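Local coordinates for neuraminidase (Influenza A virus, PDB 4K3Y), which forms the six-bladed beta-propeller ectodomain of an N11 neuraminidase-like protein of a bat influenza A virus, related in fold to viral sialidases, at residues C[149-153]-C[154-158]; C[268-271]-C[272-276]. All blocks are in the same frame, centred on the assembly; numbering follows the deposited sequence.

Contact 1 of 2, residues C[149-153]-C[154-158]; sequences CICND and GTCYT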
loop_
_atom_site.group_PDB
_atom_site.type_symbol
_atom_site.label_atom_id
_atom_site.label_comp_id
_atom_site.label_asym_id
_atom_site.label_seq_id
_atom_site.Cartn_x
_atom_site.Cartn_y
_atom_site.Cartn_z
ATOM N N CYS C 149 -15.295 -20.165 5.796
ATOM C CA CYS C 149 -15.948 -21.210 5.000
ATOM C C CYS C 149 -14.860 -22.094 4.381
ATOM O O CYS C 149 -13.657 -21.776 4.441
ATOM C CB CYS C 149 -16.793 -20.624 3.848
ATOM S SG CYS C 149 -17.107 -18.856 3.825
ATOM N N ILE C 150 -15.278 -23.215 3.805
ATOM C CA ILE C 150 -14.321 -24.131 3.195
ATOM C C ILE C 150 -14.455 -24.164 1.671
ATOM O O ILE C 150 -15.531 -24.418 1.134
ATOM C CB ILE C 150 -14.455 -25.549 3.764
ATOM C CG1 ILE C 150 -14.534 -25.490 5.304
ATOM C CG2 ILE C 150 -13.282 -26.414 3.292
ATOM C CD1 ILE C 150 -13.226 -25.104 6.011
ATOM N N CYS C 151 -13.351 -23.884 0.985
ATOM C CA CYS C 151 -13.274 -24.017 -0.466
ATOM C C CYS C 151 -12.344 -25.146 -0.838
ATOM O O CYS C 151 -11.267 -25.304 -0.259
ATOM C CB CYS C 151 -12.725 -22.751 -1.115
ATOM S SG CYS C 151 -13.796 -21.341 -0.990
ATOM N N ASN C 152 -12.746 -25.929 -1.825
ATOM C CA ASN C 152 -11.813 -26.871 -2.411
ATOM C C ASN C 152 -12.127 -27.134 -3.867
ATOM O O ASN C 152 -13.244 -27.547 -4.201
ATOM C CB ASN C 152 -11.779 -28.174 -1.623
ATOM C CG ASN C 152 -10.446 -28.874 -1.725
ATOM O OD1 ASN C 152 -9.408 -28.236 -1.932
ATOM N ND2 ASN C 152 -10.463 -30.198 -1.591
ATOM N N ASP C 153 -11.139 -26.868 -4.723
ATOM C CA ASP C 153 -11.244 -27.159 -6.144
ATOM C C ASP C 153 -12.457 -26.445 -6.752
ATOM O O ASP C 153 -13.296 -27.078 -7.403
ATOM C CB ASP C 153 -11.340 -28.677 -6.349
ATOM C CG ASP C 153 -10.907 -29.108 -7.735
ATOM O OD1 ASP C 153 -10.081 -28.405 -8.361
ATOM O OD2 ASP C 153 -11.381 -30.164 -8.198
ATOM N N GLY C 154 -12.550 -25.133 -6.520
ATOM C CA GLY C 154 -13.590 -24.322 -7.132
ATOM C C GLY C 154 -14.891 -24.119 -6.361
ATOM O O GLY C 154 -15.507 -23.044 -6.456
ATOM N N THR C 155 -15.337 -25.135 -5.620
ATOM C CA THR C 155 -16.579 -24.985 -4.852
ATOM C C THR C 155 -16.323 -24.600 -3.384
ATOM O O THR C 155 -15.341 -25.036 -2.772
ATOM C CB THR C 155 -17.514 -26.226 -4.950
ATOM O OG1 THR C 155 -17.037 -27.270 -4.094
ATOM C CG2 THR C 155 -17.606 -26.733 -6.394
ATOM N N CYS C 156 -17.200 -23.763 -2.837
ATOM C CA CYS C 156 -17.088 -23.335 -1.444
ATOM C C CYS C 156 -18.299 -23.767 -0.644
ATOM O O CYS C 156 -19.433 -23.671 -1.113
ATOM C CB CYS C 156 -16.938 -21.820 -1.350
ATOM S SG CYS C 156 -15.453 -21.184 -2.147
ATOM N N TYR C 157 -18.060 -24.238 0.573
ATOM C CA TYR C 157 -19.155 -24.680 1.444
ATOM C C TYR C 157 -19.257 -23.841 2.734
ATOM O O TYR C 157 -18.249 -23.402 3.297
ATOM C CB TYR C 157 -19.026 -26.178 1.749
ATOM C CG TYR C 157 -18.821 -27.038 0.513
ATOM C CD1 TYR C 157 -17.540 -27.296 0.015
ATOM C CD2 TYR C 157 -19.907 -27.593 -0.160
ATOM C CE1 TYR C 157 -17.350 -28.085 -1.114
ATOM C CE2 TYR C 157 -19.725 -28.385 -1.286
ATOM C CZ TYR C 157 -18.449 -28.628 -1.759
ATOM O OH TYR C 157 -18.280 -29.411 -2.878
ATOM N N THR C 158 -20.484 -23.583 3.173
ATOM C CA THR C 158 -20.710 -22.832 4.399
ATOM C C THR C 158 -22.015 -23.291 5.032
ATOM O O THR C 158 -22.854 -23.899 4.357
ATOM C CB THR C 158 -20.744 -21.307 4.151
ATOM O OG1 THR C 158 -20.860 -20.614 5.403
ATOM C CG2 THR C 158 -21.914 -20.923 3.246
#

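Contact 2 of 2, residues C[268-271]-C[272-276]; sequences MIEG and SNSWI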
loop_
_atom_site.group_PDB
_atom_site.type_symbol
_atom_site.label_atom_id
_atom_site.label_comp_id
_atom_site.label_asym_id
_atom_site.label_seq_id
_atom_site.Cartn_x
_atom_site.Cartn_y
_atom_site.Cartn_z
ATOM N N MET C 268 -13.151 -28.738 18.034
ATOM C CA MET C 268 -12.538 -30.022 18.314
ATOM C C MET C 268 -11.810 -30.432 17.034
ATOM O O MET C 268 -12.236 -30.062 15.927
ATOM C CB MET C 268 -13.602 -31.059 18.667
ATOM C CG MET C 268 -14.314 -30.837 20.010
ATOM S SD MET C 268 -15.726 -31.945 20.231
ATOM C CE MET C 268 -16.254 -31.537 21.907
ATOM N N ILE C 269 -10.713 -31.174 17.167
ATOM C CA ILE C 269 -10.056 -31.708 15.982
ATOM C C ILE C 269 -10.123 -33.227 15.985
ATOM O O ILE C 269 -9.616 -33.869 16.910
ATOM C CB ILE C 269 -8.574 -31.289 15.877
ATOM C CG1 ILE C 269 -8.437 -29.766 15.902
ATOM C CG2 ILE C 269 -7.945 -31.885 14.602
ATOM C CD1 ILE C 269 -6.995 -29.280 15.971
ATOM N N GLU C 270 -10.742 -33.797 14.952
ATOM C CA GLU C 270 -10.860 -35.254 14.841
ATOM C C GLU C 270 -9.790 -35.857 13.927
ATOM O O GLU C 270 -9.667 -35.489 12.749
ATOM C CB GLU C 270 -12.247 -35.652 14.337
ATOM C CG GLU C 270 -12.343 -37.098 13.884
ATOM C CD GLU C 270 -12.497 -38.073 15.036
ATOM O OE1 GLU C 270 -12.335 -37.661 16.204
ATOM O OE2 GLU C 270 -12.791 -39.259 14.768
ATOM N N GLY C 271 -9.019 -36.793 14.465
ATOM C CA GLY C 271 -7.930 -37.361 13.700
ATOM C C GLY C 271 -7.499 -38.706 14.231
ATOM O O GLY C 271 -8.205 -39.338 15.029
ATOM N N SER C 272 -6.342 -39.154 13.755
ATOM C CA SER C 272 -5.648 -40.280 14.354
ATOM C C SER C 272 -5.403 -39.839 15.781
ATOM O O SER C 272 -5.656 -40.573 16.749
ATOM C CB SER C 272 -4.323 -40.475 13.636
ATOM O OG SER C 272 -3.847 -39.225 13.157
ATOM N N ASN C 273 -4.917 -38.606 15.882
ATOM C CA ASN C 273 -4.834 -37.887 17.138
ATOM C C ASN C 273 -5.914 -36.838 17.160
ATOM O O ASN C 273 -6.086 -36.085 16.196
ATOM C CB ASN C 273 -3.466 -37.230 17.294
ATOM C CG ASN C 273 -2.441 -38.171 17.881
ATOM O OD1 ASN C 273 -2.744 -39.336 18.175
ATOM N ND2 ASN C 273 -1.219 -37.677 18.056
ATOM N N SER C 274 -6.647 -36.797 18.261
ATOM C CA SER C 274 -7.724 -35.833 18.405
ATOM C C SER C 274 -7.404 -34.763 19.435
ATOM O O SER C 274 -6.532 -34.931 20.286
ATOM C CB SER C 274 -9.037 -36.532 18.748
ATOM O OG SER C 274 -9.609 -37.110 17.589
ATOM N N TRP C 275 -8.114 -33.653 19.347
ATOM C CA TRP C 275 -7.862 -32.539 20.236
ATOM C C TRP C 275 -9.170 -31.893 20.655
ATOM O O TRP C 275 -10.124 -31.815 19.867
ATOM C CB TRP C 275 -7.012 -31.476 19.532
ATOM C CG TRP C 275 -5.672 -31.926 19.007
ATOM C CD1 TRP C 275 -5.406 -32.438 17.764
ATOM C CD2 TRP C 275 -4.403 -31.837 19.685
ATOM N NE1 TRP C 275 -4.057 -32.693 17.635
ATOM C CE2 TRP C 275 -3.419 -32.333 18.797
ATOM C CE3 TRP C 275 -4.005 -31.394 20.956
ATOM C CZ2 TRP C 275 -2.060 -32.407 19.144
ATOM C CZ3 TRP C 275 -2.650 -31.465 21.299
ATOM C CH2 TRP C 275 -1.698 -31.969 20.394
ATOM N N ILE C 276 -9.208 -31.431 21.898
ATOM C CA ILE C 276 -10.272 -30.556 22.351
ATOM C C ILE C 276 -9.642 -29.303 22.922
ATOM O O ILE C 276 -8.843 -29.380 23.861
ATOM C CB ILE C 276 -11.094 -31.192 23.448
ATOM C CG1 ILE C 276 -11.719 -32.491 22.943
ATOM C CG2 ILE C 276 -12.169 -30.216 23.910
ATOM C CD1 ILE C 276 -12.378 -33.269 24.019
#

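Contact 1 of 2, residues C[149-153]-C[154-158]
C151 and C156 are joined by a disulfide that spans a two-strand hairpin at its non-hydrogen-bonded pair. Both sulfurs stand anti to their own carbonyl carbons (chi1 -67° and -62°), which turns each SG to its partner, 2.0 Å from C151 SG to C156 SG. A chi3 of 93° gives the bridge a right-handed twist. Backbone bonds flank it: N152 N to T155 O (2.9 Å) on the turn side, and the reciprocal pair of I150 and Y157 on the other, with I150 N 3.0 Å from Y157 O. The turn from N152 to T155 is type I', D153 and G154 both having positive phi; the bond that closes it, T155 N to N152 O at 3.5 Å, is weak.

On the face away from the disulfide, Y157 swings its ring back along its own strand to the turn. Its CD1 lies 3.7 Å from I150 O, and its OH is hydrogen-bonded to T155 OG1 at 2.8 Å, which ties down the far end of the ring.

The hairpin is the first two strands of a four-stranded propeller blade. C149 is disulfide-bonded to C105 of strand 101-106, T155 and T158 lean on strand 170-177, and I150 and N152 touch strand 197-202.

Contact 2 of 2, residues C[268-271]-C[272-276]
I269 and W275 are paired across a short antiparallel hairpin as its hydrogen-bonded pair, their side chains alongside and pointing the same way. I269 CB meets the indole at its edge, near the ring plane, 3.9 Å from W275 CD1; I269 CD1 lies out of that plane to one side, 4.0 Å from W275 CD1. Beneath them the backbones are paired twice, I269 N to W275 O at 2.8 Å and W275 N to I269 O at 2.9 Å. On the other face M268 CG reaches I276 CG1 at 4.3 Å.

Nearer the loop a side chain takes over from the backbone pairing. S274 OG, anti to its carbonyl carbon (chi1 -78°), accepts G271 N at 3.2 Å in a nearly straight bond (162°), and is held in turn by the carbonyl of G295. E270 brings OE1 to 3.1 Å from S274 OG by bending at chi2 (80°). Its carboxylate is fixed from outside, OE1 by the amide of L297 and OE2 by the hydroxyl of T296, so the 295-297 loop positions both polar groups.

The hairpin forms the first two strands of a propeller blade. Farther out, W275 packs edge-to-face with W21 of strand 20-26 and touches I290 and K292 of strand 286-294, the next strand of its sheet. Strand 268-269 also meets the preceding sheet, where T209 bonds M268 N and Y200 bonds E270 O.

In the fold
Contacts 1 and 2 are the opening hairpins of two different four-stranded antiparallel sheets, each pairing the first strand of its sheet with the second. The six such sheets are the blades of the neuraminidase propeller. Contact 1 comes first along the chain, and the sheet from 197-202 to 230-233 lies between the two in sequence. Their centres are 22 Å apart and their nearest atoms about 11 Å, without touching. That intervening blade links them, touched by I150 and N152 from contact 1 and bonded to 268-271 from contact 2, so the hairpins tie neighbouring blades to one another round the propeller. The side chain of M268 lies about 10 Å from the calcium ion.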